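Adenosine monophosphate-protein transferase (Bartonella henselae str. Houston-1, PDB 5NH2) transfers AMP from ATP to tyrosine or threonine residues of host proteins through its Fic (fido) domain, the part present here together with a C-terminal segment. Local coordinates at residues A[58-63]-A[162-167]; A[127-132]-A[170-175]; A[183-188]-A[202-207]. All blocks are in the same frame, centred on the assembly; numbering follows the deposited sequence.

Contact 1 (A[58-63]-A[162-167]); sequences AYLCHI and RLFFEN
L163 opens the contact: its CB lies 4.3 Å from CG2 of I63, a light apolar touch between two buried side chains. R162, just before L163, takes no part; its NH2 forms a salt bridge with E35 of the antitoxin-homologue chain. R162 probably contributes to the ATP site, so one helix serves both that site and this packing. One residue past L163, F164 carries most of the packing. Its CG stands anti to the backbone N (chi1 -179°), which throws the ring across to helix 58-63, where it lodges among three side chains. CD2 takes contacts from two of them. It meets CD2 of Y59 at 3.8 Å, and CD1 of L60 comes to the same CD2 of F164 from a chain running at about a right angle to the phenylalanine. The L60 methyl also touches the root of the ring, with CD1 3.9 Å from CB of F164. I63 works nearer the backbone: its CD1 sits by the ring edge, 3.9 Å from CA of F164, while its CG1 lies over one face of the Y59 ring, towards the rim.

A turn later, N167 makes the polar link. ND2 donates to OH of Y59 over 2.9 Å, a bent bond with an N-H...O angle of 135°. The hydroxyl lies tilted out of the amide plane, and ring and amide are turned 38° from each other.

Chemically, this is an apolar interface with a single hydrogen bond across it. That bond satisfies a buried tyrosine oxygen as acceptor and should restrict the rotation of the ring that packs on F164.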
ATOM      1  N   ALA A  58      -8.898 -13.398 -11.421  1.00 40.36           N
ATOM      2  CA  ALA A  58     -10.251 -12.841 -11.468  1.00 43.84           C
ATOM      3  C   ALA A  58     -10.475 -11.862 -10.329  1.00 43.80           C
ATOM      4  O   ALA A  58     -10.982 -10.760 -10.544  1.00 45.61           O
ATOM      5  CB  ALA A  58     -11.309 -13.943 -11.396  1.00 31.50           C
ATOM      6  N   TYR A  59     -10.117 -12.255  -9.102  1.00 35.46           N
ATOM      7  CA  TYR A  59     -10.363 -11.367  -7.975  1.00 35.86           C
ATOM      8  C   TYR A  59      -9.507 -10.117  -8.075  1.00 37.17           C
ATOM      9  O   TYR A  59     -10.016  -9.004  -7.912  1.00 40.45           O
ATOM     10  CB  TYR A  59     -10.108 -12.090  -6.658  1.00 36.48           C
ATOM     11  CG  TYR A  59     -10.413 -11.249  -5.418  1.00 44.82           C
ATOM     12  CD1 TYR A  59     -11.709 -10.786  -5.168  1.00 46.39           C
ATOM     13  CD2 TYR A  59      -9.411 -10.933  -4.486  1.00 28.56           C
ATOM     14  CE1 TYR A  59     -12.003 -10.010  -4.008  1.00 40.25           C
ATOM     15  CE2 TYR A  59      -9.698 -10.186  -3.359  1.00 39.32           C
ATOM     16  CZ  TYR A  59     -11.002  -9.717  -3.114  1.00 38.64           C
ATOM     17  OH  TYR A  59     -11.287  -8.971  -1.968  1.00 40.53           O
ATOM     18  N   LEU A  60      -8.220 -10.278  -8.397  1.00 34.37           N
ATOM     19  CA  LEU A  60      -7.352  -9.120  -8.666  1.00 37.30           C
ATOM     20  C   LEU A  60      -7.993  -8.141  -9.655  1.00 40.51           C
ATOM     21  O   LEU A  60      -8.002  -6.910  -9.424  1.00 29.53           O
ATOM     22  CB  LEU A  60      -5.996  -9.593  -9.192  1.00 25.77           C
ATOM     23  CG  LEU A  60      -4.953  -8.520  -9.351  1.00 26.93           C
ATOM     24  CD1 LEU A  60      -4.422  -8.132  -7.989  1.00 24.43           C
ATOM     25  CD2 LEU A  60      -3.815  -8.940 -10.344  1.00 30.07           C
ATOM     26  N   CYS A  61      -8.558  -8.678 -10.764  1.00 31.68           N
ATOM     27  CA  CYS A  61      -9.160  -7.801 -11.768  1.00 30.39           C
ATOM     28  C   CYS A  61     -10.464  -7.172 -11.272  1.00 35.38           C
ATOM     29  O   CYS A  61     -10.775  -6.032 -11.647  1.00 30.35           O
ATOM     30  CB  CYS A  61      -9.395  -8.558 -13.076  1.00 24.75           C
ATOM     31  SG  CYS A  61      -7.842  -8.944 -13.959  1.00 32.33           S
ATOM     32  N   HIS A  62     -11.230  -7.891 -10.443  1.00 31.93           N
ATOM     33  CA  HIS A  62     -12.420  -7.324  -9.801  1.00 30.11           C
ATOM     34  C   HIS A  62     -12.054  -6.136  -8.891  1.00 31.30           C
ATOM     35  O   HIS A  62     -12.677  -5.070  -8.957  1.00 26.55           O
ATOM     36  CB  HIS A  62     -13.145  -8.430  -9.005  1.00 30.67           C
ATOM     37  CG  HIS A  62     -14.242  -7.932  -8.102  1.00 29.98           C
ATOM     38  ND1 HIS A  62     -15.520  -7.658  -8.554  1.00 36.63           N
ATOM     39  CD2 HIS A  62     -14.259  -7.683  -6.768  1.00 30.99           C
ATOM     40  CE1 HIS A  62     -16.268  -7.239  -7.544  1.00 36.86           C
ATOM     41  NE2 HIS A  62     -15.524  -7.236  -6.451  1.00 35.26           N
ATOM     42  N   ILE A  63     -11.016  -6.281  -8.072  1.00 34.46           N
ATOM     43  CA  ILE A  63     -10.527  -5.145  -7.279  1.00 37.89           C
ATOM     44  C   ILE A  63     -10.172  -3.929  -8.166  1.00 29.80           C
ATOM     45  O   ILE A  63     -10.609  -2.795  -7.900  1.00 30.14           O
ATOM     46  CB  ILE A  63      -9.327  -5.584  -6.431  1.00 37.33           C
ATOM     47  CG1 ILE A  63      -9.781  -6.503  -5.317  1.00 39.05           C
ATOM     48  CG2 ILE A  63      -8.636  -4.394  -5.871  1.00 38.79           C
ATOM     49  CD1 ILE A  63      -8.591  -7.044  -4.593  1.00 41.98           C
ATOM     50  N   ARG A 162      -1.841  -4.062  -3.226  1.00 22.80           N
ATOM     51  CA  ARG A 162      -1.872  -3.915  -1.766  1.00 34.19           C
ATOM     52  C   ARG A 162      -3.215  -4.384  -1.212  1.00 38.62           C
ATOM     53  O   ARG A 162      -3.263  -5.226  -0.296  1.00 27.29           O
ATOM     54  CB  ARG A 162      -1.577  -2.462  -1.348  1.00 30.87           C
ATOM     55  CG  ARG A 162      -0.076  -2.123  -1.425  1.00 27.96           C
ATOM     56  CD  ARG A 162       0.266  -0.689  -0.933  1.00 27.76           C
ATOM     57  NE  ARG A 162      -0.194   0.463  -1.761  1.00 32.43           N
ATOM     58  CZ  ARG A 162       0.491   0.926  -2.796  1.00 25.84           C
ATOM     59  NH1 ARG A 162       1.582   0.281  -3.125  1.00 21.31           N
ATOM     60  NH2 ARG A 162       0.105   1.978  -3.487  1.00 22.36           N
ATOM     61  N   LEU A 163      -4.325  -3.912  -1.821  1.00 35.76           N
ATOM     62  CA  LEU A 163      -5.634  -4.357  -1.350  1.00 29.62           C
ATOM     63  C   LEU A 163      -5.787  -5.882  -1.470  1.00 29.95           C
ATOM     64  O   LEU A 163      -6.397  -6.526  -0.601  1.00 31.03           O
ATOM     65  CB  LEU A 163      -6.745  -3.639  -2.111  1.00 32.92           C
ATOM     66  CG  LEU A 163      -7.840  -3.038  -1.214  1.00 42.93           C
ATOM     67  CD1 LEU A 163      -8.847  -2.272  -2.057  1.00 32.84           C
ATOM     68  CD2 LEU A 163      -8.540  -4.087  -0.317  1.00 41.17           C
ATOM     69  N   PHE A 164      -5.247  -6.469  -2.538  1.00 31.69           N
ATOM     70  CA  PHE A 164      -5.326  -7.924  -2.697  1.00 37.25           C
ATOM     71  C   PHE A 164      -4.620  -8.617  -1.541  1.00 35.79           C
ATOM     72  O   PHE A 164      -5.148  -9.581  -0.962  1.00 36.66           O
ATOM     73  CB  PHE A 164      -4.734  -8.330  -4.059  1.00 34.05           C
ATOM     74  CG  PHE A 164      -4.768  -9.838  -4.387  1.00 35.68           C
ATOM     75  CD1 PHE A 164      -3.757 -10.694  -3.945  1.00 30.52           C
ATOM     76  CD2 PHE A 164      -5.750 -10.368  -5.224  1.00 33.44           C
ATOM     77  CE1 PHE A 164      -3.761 -12.072  -4.284  1.00 37.89           C
ATOM     78  CE2 PHE A 164      -5.735 -11.733  -5.573  1.00 37.29           C
ATOM     79  CZ  PHE A 164      -4.744 -12.578  -5.111  1.00 26.40           C
ATOM     80  N   PHE A 165      -3.463  -8.101  -1.134  1.00 35.29           N
ATOM     81  CA  PHE A 165      -2.732  -8.831  -0.101  1.00 37.06           C
ATOM     82  C   PHE A 165      -3.259  -8.545   1.299  1.00 37.79           C
ATOM     83  O   PHE A 165      -3.154  -9.422   2.166  1.00 44.26           O
ATOM     84  CB  PHE A 165      -1.219  -8.584  -0.260  1.00 31.96           C
ATOM     85  CG  PHE A 165      -0.593  -9.510  -1.278  1.00 28.64           C
ATOM     86  CD1 PHE A 165      -0.586  -9.185  -2.621  1.00 22.82           C
ATOM     87  CD2 PHE A 165      -0.074 -10.740  -0.883  1.00 31.20           C
ATOM     88  CE1 PHE A 165      -0.046 -10.068  -3.596  1.00 28.10           C
ATOM     89  CE2 PHE A 165       0.484 -11.636  -1.816  1.00 27.74           C
ATOM     90  CZ  PHE A 165       0.496 -11.298  -3.196  1.00 28.86           C
ATOM     91  N   GLU A 166      -3.907  -7.386   1.510  1.00 39.72           N
ATOM     92  CA  GLU A 166      -4.584  -7.115   2.784  1.00 39.33           C
ATOM     93  C   GLU A 166      -5.761  -8.058   2.972  1.00 34.14           C
ATOM     94  O   GLU A 166      -5.943  -8.648   4.048  1.00 36.99           O
ATOM     95  CB  GLU A 166      -5.072  -5.653   2.857  1.00 44.10           C
ATOM     96  CG  GLU A 166      -3.992  -4.563   2.940  1.00 48.94           C
ATOM     97  CD  GLU A 166      -4.519  -3.149   2.590  1.00 55.48           C
ATOM     98  OE1 GLU A 166      -5.745  -2.955   2.431  1.00 61.11           O
ATOM     99  OE2 GLU A 166      -3.703  -2.213   2.470  1.00 60.50           O
ATOM    100  N   ASN A 167      -6.571  -8.206   1.930  1.00 34.24           N
ATOM    101  CA  ASN A 167      -7.733  -9.077   1.996  1.00 30.42           C
ATOM    102  C   ASN A 167      -7.328 -10.550   2.044  1.00 30.62           C
ATOM    103  O   ASN A 167      -7.924 -11.346   2.788  1.00 32.76           O
ATOM    104  CB  ASN A 167      -8.624  -8.779   0.797  1.00 35.00           C
ATOM    105  CG  ASN A 167      -9.487  -7.569   1.023  1.00 34.94           C
ATOM    106  OD1 ASN A 167      -9.539  -7.044   2.124  1.00 39.47           O
ATOM    107  ND2 ASN A 167     -10.207  -7.147  -0.011  1.00 28.24           N
TER

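Contact 2 (A[127-132]-A[170-175]); sequences NLQGLT and KAAGHQ
The H174 imidazole reaches L131 edge-on: O of L131 lies in the ring plane, and NE2 donates to it over 2.9 Å. The bond is bent, 133° at the hydrogen, and the donor stands above the carbonyl plane. CE1 comes 3.5 Å from C of T132, obliquely to the ring, and the F136 ring of helix 133-150 meets the imidazole with planes about 35° apart. With CG anti to the carbonyl carbon (chi1 -49°), the imidazole is carried over to the 127-132 loop.

The other flat group, the Q129 amide, ends an extended chain beside the end of helix 157-171; CG of Q129 lies 3.6 Å from CA of A172, and NE2 is 4.1 Å from CB of A171. Tighter still, CB of A172 sits 3.3 Å from O of L128.

A water bridges the segments: it accepts from N of L131 at 3.1 Å, lies 2.9 Å from NE2 of H174, and has O of L128 and O of A172 among its possible acceptors.

Two helix ends meet here. G173, with positive phi, closes helix 157-171 in a Schellman motif, and T132 N-caps helix 133-150, its own N bonded to the E135 side chain as in a capping box.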
ATOM      1  N   ASN A 127      -5.393 -20.819  -0.614  1.00 44.19           N
ATOM      2  CA  ASN A 127      -5.466 -19.401  -0.319  1.00 42.52           C
ATOM      3  C   ASN A 127      -4.626 -19.031   0.894  1.00 43.99           C
ATOM      4  O   ASN A 127      -4.874 -17.998   1.527  1.00 45.36           O
ATOM      5  CB  ASN A 127      -6.930 -18.982  -0.152  1.00 36.68           C
ATOM      6  CG  ASN A 127      -7.718 -19.220  -1.413  1.00 46.93           C
ATOM      7  OD1 ASN A 127      -7.356 -18.734  -2.509  1.00 46.12           O
ATOM      8  ND2 ASN A 127      -8.776 -20.006  -1.295  1.00 47.02           N
ATOM      9  N   LEU A 128      -3.608 -19.856   1.177  1.00 41.38           N
ATOM     10  CA  LEU A 128      -2.653 -19.641   2.269  1.00 44.09           C
ATOM     11  C   LEU A 128      -3.334 -19.695   3.632  1.00 43.77           C
ATOM     12  O   LEU A 128      -2.885 -19.049   4.579  1.00 41.52           O
ATOM     13  CB  LEU A 128      -1.890 -18.311   2.130  1.00 37.60           C
ATOM     14  CG  LEU A 128      -1.100 -18.074   0.846  1.00 41.03           C
ATOM     15  CD1 LEU A 128      -0.140 -16.905   1.044  1.00 29.84           C
ATOM     16  CD2 LEU A 128      -0.348 -19.347   0.438  1.00 46.03           C
ATOM     17  N   GLN A 129      -4.423 -20.442   3.743  1.00 38.75           N
ATOM     18  CA  GLN A 129      -5.130 -20.523   5.012  1.00 48.03           C
ATOM     19  C   GLN A 129      -4.538 -21.634   5.895  1.00 48.81           C
ATOM     20  O   GLN A 129      -3.693 -22.436   5.467  1.00 46.27           O
ATOM     21  CB  GLN A 129      -6.632 -20.729   4.745  1.00 55.29           C
ATOM     22  CG  GLN A 129      -7.344 -19.401   4.343  1.00 55.59           C
ATOM     23  CD  GLN A 129      -8.614 -19.546   3.490  1.00 57.50           C
ATOM     24  OE1 GLN A 129      -9.290 -20.564   3.512  1.00 55.83           O
ATOM     25  NE2 GLN A 129      -8.921 -18.506   2.720  1.00 59.51           N
ATOM     26  N   GLY A 130      -5.016 -21.689   7.138  1.00 48.53           N
ATOM     27  CA  GLY A 130      -4.540 -22.679   8.092  1.00 46.75           C
ATOM     28  C   GLY A 130      -3.041 -22.682   8.294  1.00 51.81           C
ATOM     29  O   GLY A 130      -2.449 -23.748   8.498  1.00 49.04           O
ATOM     30  N   LEU A 131      -2.406 -21.519   8.215  1.00 47.07           N
ATOM     31  CA  LEU A 131      -0.977 -21.364   8.431  1.00 46.61           C
ATOM     32  C   LEU A 131      -0.778 -20.468   9.643  1.00 46.29           C
ATOM     33  O   LEU A 131      -1.644 -19.648   9.965  1.00 49.75           O
ATOM     34  CB  LEU A 131      -0.280 -20.745   7.197  1.00 39.50           C
ATOM     35  CG  LEU A 131      -0.384 -21.585   5.930  1.00 45.28           C
ATOM     36  CD1 LEU A 131       0.215 -20.947   4.631  1.00 37.42           C
ATOM     37  CD2 LEU A 131       0.198 -23.007   6.218  1.00 46.91           C
ATOM     38  N   THR A 132       0.380 -20.595  10.294  1.00 42.25           N
ATOM     39  CA  THR A 132       0.784 -19.582  11.271  1.00 46.85           C
ATOM     40  C   THR A 132       1.146 -18.278  10.553  1.00 41.82           C
ATOM     41  O   THR A 132       1.246 -18.230   9.327  1.00 46.72           O
ATOM     42  CB  THR A 132       2.011 -20.033  12.062  1.00 48.72           C
ATOM     43  OG1 THR A 132       3.127 -20.160  11.163  1.00 42.01           O
ATOM     44  CG2 THR A 132       1.767 -21.327  12.762  1.00 46.07           C
ATOM     45  N   LYS A 170      -6.357 -11.145   5.532  1.00 43.88           N
ATOM     46  CA  LYS A 170      -7.522 -11.158   6.406  1.00 41.30           C
ATOM     47  C   LYS A 170      -8.254 -12.482   6.302  1.00 40.80           C
ATOM     48  O   LYS A 170      -8.714 -13.023   7.314  1.00 34.78           O
ATOM     49  CB  LYS A 170      -8.462  -9.998   6.074  1.00 47.23           C
ATOM     50  CG  LYS A 170      -9.408  -9.616   7.185  1.00 54.85           C
ATOM     51  CD  LYS A 170     -10.212  -8.361   6.789  1.00 71.31           C
ATOM     52  CE  LYS A 170      -9.330  -7.262   6.133  1.00 75.85           C
ATOM     53  NZ  LYS A 170     -10.082  -6.065   5.607  1.00 76.60           N
ATOM     54  N   ALA A 171      -8.359 -13.038   5.090  1.00 44.42           N
ATOM     55  CA  ALA A 171      -9.126 -14.281   4.972  1.00 49.69           C
ATOM     56  C   ALA A 171      -8.339 -15.472   5.513  1.00 46.51           C
ATOM     57  O   ALA A 171      -8.939 -16.449   5.979  1.00 49.64           O
ATOM     58  CB  ALA A 171      -9.581 -14.524   3.526  1.00 33.71           C
ATOM     59  N   ALA A 172      -7.011 -15.391   5.517  1.00 44.48           N
ATOM     60  CA  ALA A 172      -6.177 -16.439   6.097  1.00 44.29           C
ATOM     61  C   ALA A 172      -5.997 -16.281   7.601  1.00 46.67           C
ATOM     62  O   ALA A 172      -5.294 -17.088   8.214  1.00 44.94           O
ATOM     63  CB  ALA A 172      -4.809 -16.466   5.421  1.00 42.07           C
ATOM     64  N   GLY A 173      -6.605 -15.265   8.204  1.00 44.93           N
ATOM     65  CA  GLY A 173      -6.538 -15.083   9.635  1.00 37.48           C
ATOM     66  C   GLY A 173      -5.362 -14.276  10.134  1.00 41.70           C
ATOM     67  O   GLY A 173      -4.983 -14.424  11.307  1.00 40.34           O
ATOM     68  N   HIS A 174      -4.768 -13.436   9.292  1.00 33.23           N
ATOM     69  CA  HIS A 174      -3.633 -12.594   9.677  1.00 40.45           C
ATOM     70  C   HIS A 174      -3.904 -11.184   9.179  1.00 44.95           C
ATOM     71  O   HIS A 174      -5.027 -10.871   8.768  1.00 52.38           O
ATOM     72  CB  HIS A 174      -2.311 -13.139   9.118  1.00 38.32           C
ATOM     73  CG  HIS A 174      -2.127 -14.598   9.379  1.00 42.13           C
ATOM     74  ND1 HIS A 174      -1.867 -15.097  10.638  1.00 43.41           N
ATOM     75  CD2 HIS A 174      -2.243 -15.673   8.563  1.00 45.56           C
ATOM     76  CE1 HIS A 174      -1.815 -16.418  10.582  1.00 43.79           C
ATOM     77  NE2 HIS A 174      -2.035 -16.793   9.334  1.00 46.62           N
ATOM     78  N   GLN A 175      -2.915 -10.310   9.265  1.00 45.91           N
ATOM     79  CA  GLN A 175      -3.085  -8.954   8.775  1.00 44.15           C
ATOM     80  C   GLN A 175      -1.773  -8.467   8.193  1.00 37.91           C
ATOM     81  O   GLN A 175      -0.687  -8.920   8.583  1.00 37.70           O
ATOM     82  CB  GLN A 175      -3.574  -7.989   9.877  1.00 48.33           C
ATOM     83  CG  GLN A 175      -2.658  -7.868  11.086  1.00 52.64           C
ATOM     84  CD  GLN A 175      -3.329  -7.084  12.216  1.00 54.65           C
ATOM     85  OE1 GLN A 175      -3.714  -5.926  12.031  1.00 52.63           O
ATOM     86  NE2 GLN A 175      -3.485  -7.714  13.377  1.00 52.03           N
TER
HETATM   87  O   HOH W   1      -3.209 -18.593   7.426  1.00 39.56           O
HETATM   88  O   HOH W   2      -4.415 -19.121  10.827  1.00 54.52           O

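Contact 3 (A[183-188]-A[202-207]); sequences KERMMV and MQHLFE
R185 and H204 supply the polar part. The arginine chain runs extended from an anti chi1 (177°) and brings NH2 3.3 Å above the H204 ring plane, over its centre. The guanidinium does not lie flat on the imidazole: CG of H204 falls in the guanidinium plane at its edge, while one guanidinium face rests against the backbone, with CZ of R185 3.8 Å from CA of L205. Both groups are fixed from outside. NH1 of R185 is paired with the carboxylate of D208, which would offset the charge of the buried guanidinium, and NE2 of H204 is hydrogen-bonded to O of V239, so the ring is held in place to receive the arginine on its face.

The apolar part joins M186 to M202 and L205. Both methionines bend at chi2 and chi3, and they meet tip to tip, CE of M186 3.9 Å from CE of M202. SD of M186 lies 4.2 Å from CD1 of L205, the two side chains at about a right angle. M186 also comes within about 5 Å of the side chain of R162, probably part of the ATP site.

Helices 183-196 and 200-208 run roughly antiparallel, at 138° with segment axes 10.3 Å apart. M186 touches F144, and M202 touches N145, both of helix 133-150. R185 and H204 pack on M238, so the pair lies between helix 133-150 and strand 237-239, the first strand of the C-terminal sheet.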
ATOM      1  N   LYS A 183       6.974   5.396   1.735  1.00 28.40           N
ATOM      2  CA  LYS A 183       7.321   5.264   0.331  1.00 29.01           C
ATOM      3  C   LYS A 183       8.787   4.857   0.164  1.00 28.90           C
ATOM      4  O   LYS A 183       9.130   3.993  -0.667  1.00 29.42           O
ATOM      5  CB  LYS A 183       7.013   6.585  -0.388  1.00 24.91           C
ATOM      6  CG  LYS A 183       7.176   6.513  -1.959  1.00 32.13           C
ATOM      7  CD  LYS A 183       6.368   7.616  -2.710  1.00 25.77           C
ATOM      8  CE  LYS A 183       7.050   8.005  -3.998  1.00 53.28           C
ATOM      9  NZ  LYS A 183       6.831   7.041  -5.119  1.00 52.97           N
ATOM     10  N   GLU A 184       9.645   5.445   0.980  1.00 38.48           N
ATOM     11  CA  GLU A 184      11.060   5.095   1.008  1.00 37.33           C
ATOM     12  C   GLU A 184      11.289   3.611   1.316  1.00 34.05           C
ATOM     13  O   GLU A 184      12.047   2.928   0.603  1.00 27.00           O
ATOM     14  CB  GLU A 184      11.761   5.975   2.046  1.00 38.52           C
ATOM     15  CG  GLU A 184      13.242   5.645   2.251  1.00 48.89           C
ATOM     16  CD  GLU A 184      14.101   6.001   1.027  1.00 58.36           C
ATOM     17  OE1 GLU A 184      13.613   6.690   0.090  1.00 54.79           O
ATOM     18  OE2 GLU A 184      15.281   5.588   1.014  1.00 64.77           O
ATOM     19  N   ARG A 185      10.691   3.109   2.409  1.00 34.72           N
ATOM     20  CA  ARG A 185      10.957   1.728   2.830  1.00 38.40           C
ATOM     21  C   ARG A 185      10.443   0.733   1.787  1.00 35.75           C
ATOM     22  O   ARG A 185      11.152  -0.221   1.439  1.00 36.67           O
ATOM     23  CB  ARG A 185      10.339   1.446   4.208  1.00 39.20           C
ATOM     24  CG  ARG A 185      10.512  -0.030   4.680  1.00 37.32           C
ATOM     25  CD  ARG A 185       9.804  -0.352   6.014  1.00 28.44           C
ATOM     26  NE  ARG A 185      10.365  -1.561   6.626  1.00 31.66           N
ATOM     27  CZ  ARG A 185      10.000  -2.095   7.803  1.00 34.96           C
ATOM     28  NH1 ARG A 185       9.025  -1.560   8.549  1.00 29.77           N
ATOM     29  NH2 ARG A 185      10.608  -3.198   8.233  1.00 38.27           N
ATOM     30  N   MET A 186       9.248   1.004   1.213  1.00 26.89           N
ATOM     31  CA  MET A 186       8.696   0.172   0.138  1.00 29.45           C
ATOM     32  C   MET A 186       9.687   0.041  -1.017  1.00 31.47           C
ATOM     33  O   MET A 186       9.922  -1.070  -1.526  1.00 28.68           O
ATOM     34  CB  MET A 186       7.353   0.758  -0.367  1.00 32.87           C
ATOM     35  CG  MET A 186       6.537  -0.200  -1.306  1.00 30.23           C
ATOM     36  SD  MET A 186       6.041  -1.760  -0.430  1.00 38.40           S
ATOM     37  CE  MET A 186       7.150  -2.945  -1.169  1.00 40.05           C
ATOM     38  N   MET A 187      10.296   1.169  -1.428  1.00 30.30           N
ATOM     39  CA  MET A 187      11.205   1.108  -2.562  1.00 29.26           C
ATOM     40  C   MET A 187      12.510   0.377  -2.200  1.00 38.01           C
ATOM     41  O   MET A 187      13.020  -0.429  -2.999  1.00 36.62           O
ATOM     42  CB  MET A 187      11.486   2.519  -3.106  1.00 27.43           C
ATOM     43  CG  MET A 187      12.875   2.589  -3.863  1.00 37.27           C
ATOM     44  SD  MET A 187      13.608   4.224  -3.974  1.00 50.73           S
ATOM     45  CE  MET A 187      14.279   4.641  -2.368  1.00 39.24           C
ATOM     46  N   VAL A 188      13.055   0.619  -0.995  1.00 32.64           N
ATOM     47  CA  VAL A 188      14.247  -0.120  -0.558  1.00 28.88           C
ATOM     48  C   VAL A 188      13.989  -1.638  -0.617  1.00 28.83           C
ATOM     49  O   VAL A 188      14.812  -2.407  -1.138  1.00 29.49           O
ATOM     50  CB  VAL A 188      14.664   0.321   0.872  1.00 34.99           C
ATOM     51  CG1 VAL A 188      15.721  -0.601   1.438  1.00 29.99           C
ATOM     52  CG2 VAL A 188      15.181   1.779   0.949  1.00 27.88           C
ATOM     53  N   MET A 202      12.370  -7.183   2.624  1.00 25.67           N
ATOM     54  CA  MET A 202      10.952  -7.491   2.434  1.00 36.57           C
ATOM     55  C   MET A 202      10.379  -8.363   3.561  1.00 40.54           C
ATOM     56  O   MET A 202       9.275  -8.094   4.067  1.00 33.19           O
ATOM     57  CB  MET A 202      10.720  -8.162   1.085  1.00 26.78           C
ATOM     58  CG  MET A 202       9.206  -8.204   0.749  1.00 27.70           C
ATOM     59  SD  MET A 202       8.398  -6.594   0.351  1.00 31.33           S
ATOM     60  CE  MET A 202       9.062  -6.335  -1.319  1.00 25.31           C
ATOM     61  N   GLN A 203      11.109  -9.407   3.970  1.00 26.76           N
ATOM     62  CA  GLN A 203      10.690 -10.191   5.135  1.00 31.42           C
ATOM     63  C   GLN A 203      10.526  -9.315   6.399  1.00 35.39           C
ATOM     64  O   GLN A 203       9.582  -9.506   7.177  1.00 36.60           O
ATOM     65  CB  GLN A 203      11.706 -11.335   5.387  1.00 29.39           C
ATOM     66  CG  GLN A 203      11.774 -12.444   4.304  1.00 30.07           C
ATOM     67  CD  GLN A 203      13.141 -13.194   4.283  1.00 40.36           C
ATOM     68  OE1 GLN A 203      14.081 -12.787   4.960  1.00 42.43           O
ATOM     69  NE2 GLN A 203      13.236 -14.290   3.506  1.00 43.32           N
ATOM     70  N   HIS A 204      11.442  -8.356   6.623  1.00 32.05           N
ATOM     71  CA  HIS A 204      11.369  -7.454   7.780  1.00 33.59           C
ATOM     72  C   HIS A 204      10.166  -6.506   7.669  1.00 39.02           C
ATOM     73  O   HIS A 204       9.412  -6.310   8.649  1.00 35.18           O
ATOM     74  CB  HIS A 204      12.695  -6.689   7.893  1.00 34.90           C
ATOM     75  CG  HIS A 204      12.768  -5.731   9.045  1.00 46.20           C
ATOM     76  ND1 HIS A 204      13.707  -4.718   9.114  1.00 44.46           N
ATOM     77  CD2 HIS A 204      12.031  -5.633  10.182  1.00 47.68           C
ATOM     78  CE1 HIS A 204      13.538  -4.030  10.233  1.00 38.97           C
ATOM     79  NE2 HIS A 204      12.524  -4.561  10.896  1.00 42.21           N
ATOM     80  N   LEU A 205       9.932  -5.984   6.452  1.00 33.22           N
ATOM     81  CA  LEU A 205       8.715  -5.242   6.147  1.00 32.08           C
ATOM     82  C   LEU A 205       7.456  -6.021   6.558  1.00 31.19           C
ATOM     83  O   LEU A 205       6.644  -5.509   7.343  1.00 34.71           O
ATOM     84  CB  LEU A 205       8.682  -4.891   4.651  1.00 35.26           C
ATOM     85  CG  LEU A 205       7.638  -3.855   4.182  1.00 33.29           C
ATOM     86  CD1 LEU A 205       8.118  -3.149   2.929  1.00 32.83           C
ATOM     87  CD2 LEU A 205       6.324  -4.468   3.894  1.00 22.43           C
ATOM     88  N   PHE A 206       7.263  -7.250   6.014  1.00 31.07           N
ATOM     89  CA  PHE A 206       6.060  -8.052   6.335  1.00 32.95           C
ATOM     90  C   PHE A 206       5.965  -8.366   7.837  1.00 39.08           C
ATOM     91  O   PHE A 206       4.850  -8.466   8.382  1.00 34.26           O
ATOM     92  CB  PHE A 206       6.026  -9.378   5.531  1.00 28.47           C
ATOM     93  CG  PHE A 206       5.358  -9.279   4.136  1.00 34.89           C
ATOM     94  CD1 PHE A 206       5.848  -8.395   3.141  1.00 33.78           C
ATOM     95  CD2 PHE A 206       4.293 -10.122   3.800  1.00 29.16           C
ATOM     96  CE1 PHE A 206       5.254  -8.334   1.873  1.00 28.59           C
ATOM     97  CE2 PHE A 206       3.660 -10.066   2.526  1.00 26.42           C
ATOM     98  CZ  PHE A 206       4.131  -9.175   1.573  1.00 24.25           C
ATOM     99  N   GLU A 207       7.122  -8.505   8.528  1.00 38.61           N
ATOM    100  CA  GLU A 207       7.081  -8.769   9.972  1.00 39.11           C
ATOM    101  C   GLU A 207       6.549  -7.555  10.766  1.00 37.83           C
ATOM    102  O   GLU A 207       5.669  -7.704  11.629  1.00 36.14           O
ATOM    103  CB  GLU A 207       8.467  -9.195  10.472  1.00 33.96           C
ATOM    104  CG  GLU A 207       8.664  -9.046  11.990  1.00 34.33           C
ATOM    105  CD  GLU A 207       8.023 -10.164  12.826  1.00 43.26           C
ATOM    106  OE1 GLU A 207       7.507 -11.181  12.262  1.00 41.01           O
ATOM    107  OE2 GLU A 207       8.022 -10.001  14.078  1.00 48.15           O
TER

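From the N terminus, contact 1 opens on helix 57-68 and closes after 98 intervening residues on helix 157-171. Contact 2 opens inside that span, in the loop before helix 133-150, and closes just beyond contact 1, where helix 157-171 ends; the two therefore cross. Together they hold helix 157-171 near its middle and at its C-terminal end, tying it to helix 57-68 and to the loop entering helix 133-150. Contact 3 follows in series, joining helices 183-196 and 200-208 across 13 intervening residues, most of them helical. Its nearest atoms lie about 5 Å from contact 1 and about 6 Å from contact 2, without touching either. Helix 133-150 borders all three.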